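PDB 3AY8: glutathione S-transferase from Bombyx mori, which probably transfers glutathione to electrophilic compounds, as expected of a cytosolic, homodimeric glutathione transferase. Local coordinates for residues 165-170 and 181-186. Residues are numbered along the deposited sequence; the frame is centred on the assembly and turned at random.
Sequences ASMSSI and PNIQRW
M167 reaches across from helix 158-173 to I183 and W186 on helix 181-190, and the backbones are nearest at M167 and I183, whose CA atoms lie 9.1 Å apart. No hydrogen bond links the two segments; three buried side chains make nearly all of the contact, which buries 124 Å² counting both sides. M167 points its CB toward the other helix and works at two levels. Its root meets the six-membered ring of W186: CG of M167 lies 3.7 Å from CZ3 of W186, and CB of M167 is 3.9 Å from the same carbon. Both methionine carbons come at the edge of the indole, near its plane, so this is aliphatic packing against a ring rim and not a CH-pi contact over a face. Further out the methionine chain bends at chi2 (-53°) and again at chi3 (-55°), which brings its methyl end to I183, where CE of M167 is 4.0 Å from CG2 of I183. The two side chains cross at about a right angle. I183 offers this gamma branch alone to M167, and its side chain also packs on I177 of the preceding loop. W186 does not point its CB at M167; with CG anti to the backbone N (chi1 164°), the indole turns back so that its benzo edge comes close to the methionine. NE1 of W186 is hydrogen-bonded to OD1 of D160, near the start of helix 158-173, so the ring is tied by its polar edge to the same helix that its benzo edge touches. L107 and L138 also pack on M167, bringing helices 90-120 and 128-147 into this apolar cluster. Such helix-to-helix packing is characteristic of the core of the all-helical C-terminal domain of the cytosolic GST fold.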
ATOM      1  N   ALA A 165      -9.706   8.941  -6.056  1.00 22.62           N
ATOM      2  CA  ALA A 165      -9.641   9.703  -4.803  1.00 22.61           C
ATOM      3  C   ALA A 165      -8.261  10.337  -4.614  1.00 22.73           C
ATOM      4  O   ALA A 165      -8.142  11.507  -4.208  1.00 22.40           O
ATOM      5  CB  ALA A 165     -10.006   8.817  -3.601  1.00 22.25           C
ATOM      6  N   SER A 166      -7.219   9.567  -4.928  1.00 22.49           N
ATOM      7  CA  SER A 166      -5.849  10.070  -4.856  1.00 22.47           C
ATOM      8  C   SER A 166      -5.593  11.194  -5.877  1.00 22.62           C
ATOM      9  O   SER A 166      -5.167  12.302  -5.504  1.00 21.70           O
ATOM     10  CB  SER A 166      -4.859   8.922  -5.070  1.00 22.58           C
ATOM     11  OG  SER A 166      -4.870   8.021  -3.969  1.00 22.46           O
ATOM     12  N   MET A 167      -5.853  10.901  -7.152  1.00 22.40           N
ATOM     13  CA  MET A 167      -5.608  11.849  -8.252  1.00 23.40           C
ATOM     14  C   MET A 167      -6.400  13.151  -8.111  1.00 22.85           C
ATOM     15  O   MET A 167      -5.879  14.227  -8.371  1.00 23.37           O
ATOM     16  CB  MET A 167      -5.927  11.206  -9.615  1.00 23.02           C
ATOM     17  CG  MET A 167      -4.866  10.257 -10.118  1.00 25.50           C
ATOM     18  SD  MET A 167      -3.216  10.985 -10.155  1.00 26.28           S
ATOM     19  CE  MET A 167      -3.429  12.470 -11.166  1.00 23.56           C
ATOM     20  N   SER A 168      -7.655  13.054  -7.693  1.00 23.22           N
ATOM     21  CA  SER A 168      -8.472  14.261  -7.485  1.00 23.32           C
ATOM     22  C   SER A 168      -7.872  15.166  -6.400  1.00 23.87           C
ATOM     23  O   SER A 168      -7.976  16.396  -6.481  1.00 24.47           O
ATOM     24  CB  SER A 168      -9.933  13.896  -7.187  1.00 23.53           C
ATOM     25  OG  SER A 168     -10.056  13.149  -5.987  1.00 21.30           O
ATOM     26  N   SER A 169      -7.214  14.557  -5.413  1.00 24.03           N
ATOM     27  CA  SER A 169      -6.532  15.286  -4.347  1.00 24.65           C
ATOM     28  C   SER A 169      -5.394  16.184  -4.865  1.00 24.94           C
ATOM     29  O   SER A 169      -5.364  17.385  -4.569  1.00 24.94           O
ATOM     30  CB  SER A 169      -5.987  14.302  -3.309  1.00 25.17           C
ATOM     31  OG  SER A 169      -7.017  13.439  -2.857  1.00 26.41           O
ATOM     32  N   ILE A 170      -4.467  15.614  -5.648  1.00 24.31           N
ATOM     33  CA  ILE A 170      -3.347  16.401  -6.149  1.00 23.83           C
ATOM     34  C   ILE A 170      -3.810  17.369  -7.255  1.00 24.28           C
ATOM     35  O   ILE A 170      -3.321  18.498  -7.333  1.00 23.95           O
ATOM     36  CB  ILE A 170      -2.138  15.515  -6.592  1.00 23.54           C
ATOM     37  CG1 ILE A 170      -0.836  16.339  -6.664  1.00 23.14           C
ATOM     38  CG2 ILE A 170      -2.434  14.773  -7.918  1.00 22.44           C
ATOM     39  CD1 ILE A 170      -0.342  16.931  -5.308  1.00 22.80           C
ATOM     40  N   PRO A 181      -1.761  12.301 -21.335  1.00 30.42           N
ATOM     41  CA  PRO A 181      -3.085  12.378 -21.956  1.00 30.45           C
ATOM     42  C   PRO A 181      -4.044  11.263 -21.518  1.00 29.84           C
ATOM     43  O   PRO A 181      -5.254  11.482 -21.502  1.00 29.48           O
ATOM     44  CB  PRO A 181      -2.792  12.291 -23.476  1.00 30.46           C
ATOM     45  CG  PRO A 181      -1.387  11.795 -23.597  1.00 31.65           C
ATOM     46  CD  PRO A 181      -0.675  12.232 -22.338  1.00 30.66           C
ATOM     47  N   ASN A 182      -3.518  10.088 -21.171  1.00 29.50           N
ATOM     48  CA  ASN A 182      -4.380   8.971 -20.722  1.00 29.49           C
ATOM     49  C   ASN A 182      -5.043   9.214 -19.364  1.00 28.71           C
ATOM     50  O   ASN A 182      -6.199   8.848 -19.169  1.00 28.59           O
ATOM     51  CB  ASN A 182      -3.633   7.629 -20.747  1.00 29.08           C
ATOM     52  CG  ASN A 182      -3.125   7.267 -22.148  1.00 30.72           C
ATOM     53  OD1 ASN A 182      -3.785   7.541 -23.153  1.00 31.02           O
ATOM     54  ND2 ASN A 182      -1.957   6.653 -22.209  1.00 30.14           N
ATOM     55  N   ILE A 183      -4.306   9.833 -18.441  1.00 28.60           N
ATOM     56  CA  ILE A 183      -4.875  10.304 -17.168  1.00 28.57           C
ATOM     57  C   ILE A 183      -5.930  11.389 -17.419  1.00 29.27           C
ATOM     58  O   ILE A 183      -6.994  11.385 -16.792  1.00 28.99           O
ATOM     59  CB  ILE A 183      -3.793  10.844 -16.171  1.00 28.16           C
ATOM     60  CG1 ILE A 183      -2.715   9.775 -15.891  1.00 26.75           C
ATOM     61  CG2 ILE A 183      -4.460  11.293 -14.841  1.00 27.83           C
ATOM     62  CD1 ILE A 183      -1.593  10.224 -14.951  1.00 22.93           C
ATOM     63  N   GLN A 184      -5.632  12.321 -18.324  1.00 30.08           N
ATOM     64  CA  GLN A 184      -6.600  13.377 -18.685  1.00 30.83           C
ATOM     65  C   GLN A 184      -7.921  12.791 -19.174  1.00 30.52           C
ATOM     66  O   GLN A 184      -8.986  13.244 -18.770  1.00 30.52           O
ATOM     67  CB  GLN A 184      -6.020  14.330 -19.740  1.00 31.28           C
ATOM     68  CG  GLN A 184      -4.869  15.181 -19.225  1.00 32.32           C
ATOM     69  CD  GLN A 184      -4.325  16.120 -20.274  1.00 34.59           C
ATOM     70  OE1 GLN A 184      -3.890  15.694 -21.344  1.00 36.41           O
ATOM     71  NE2 GLN A 184      -4.324  17.405 -19.964  1.00 34.55           N
ATOM     72  N   ARG A 185      -7.844  11.767 -20.021  1.00 30.51           N
ATOM     73  CA  ARG A 185      -9.033  11.072 -20.520  1.00 30.17           C
ATOM     74  C   ARG A 185      -9.787  10.381 -19.371  1.00 29.91           C
ATOM     75  O   ARG A 185     -11.011  10.503 -19.228  1.00 29.15           O
ATOM     76  CB  ARG A 185      -8.623  10.022 -21.557  1.00 30.43           C
ATOM     77  CG  ARG A 185      -9.793   9.165 -22.089  1.00 31.11           C
ATOM     78  CD  ARG A 185      -9.311   7.856 -22.717  1.00 32.44           C
ATOM     79  NE  ARG A 185      -9.010   6.831 -21.711  1.00 34.06           N
ATOM     80  CZ  ARG A 185      -7.858   6.169 -21.600  1.00 33.63           C
ATOM     81  NH1 ARG A 185      -6.850   6.408 -22.439  1.00 33.18           N
ATOM     82  NH2 ARG A 185      -7.712   5.250 -20.646  1.00 30.72           N
ATOM     83  N   TRP A 186      -9.040   9.640 -18.563  1.00 29.24           N
ATOM     84  CA  TRP A 186      -9.623   8.827 -17.504  1.00 28.78           C
ATOM     85  C   TRP A 186     -10.291   9.686 -16.427  1.00 28.71           C
ATOM     86  O   TRP A 186     -11.346   9.317 -15.913  1.00 28.75           O
ATOM     87  CB  TRP A 186      -8.540   7.903 -16.933  1.00 28.53           C
ATOM     88  CG  TRP A 186      -8.822   7.267 -15.611  1.00 27.68           C
ATOM     89  CD1 TRP A 186      -9.511   6.118 -15.388  1.00 27.28           C
ATOM     90  CD2 TRP A 186      -8.374   7.727 -14.324  1.00 27.23           C
ATOM     91  NE1 TRP A 186      -9.530   5.829 -14.040  1.00 26.87           N
ATOM     92  CE2 TRP A 186      -8.838   6.800 -13.366  1.00 26.99           C
ATOM     93  CE3 TRP A 186      -7.623   8.831 -13.894  1.00 27.93           C
ATOM     94  CZ2 TRP A 186      -8.587   6.944 -11.996  1.00 26.89           C
ATOM     95  CZ3 TRP A 186      -7.366   8.977 -12.538  1.00 27.52           C
ATOM     96  CH2 TRP A 186      -7.856   8.037 -11.599  1.00 27.90           C
TER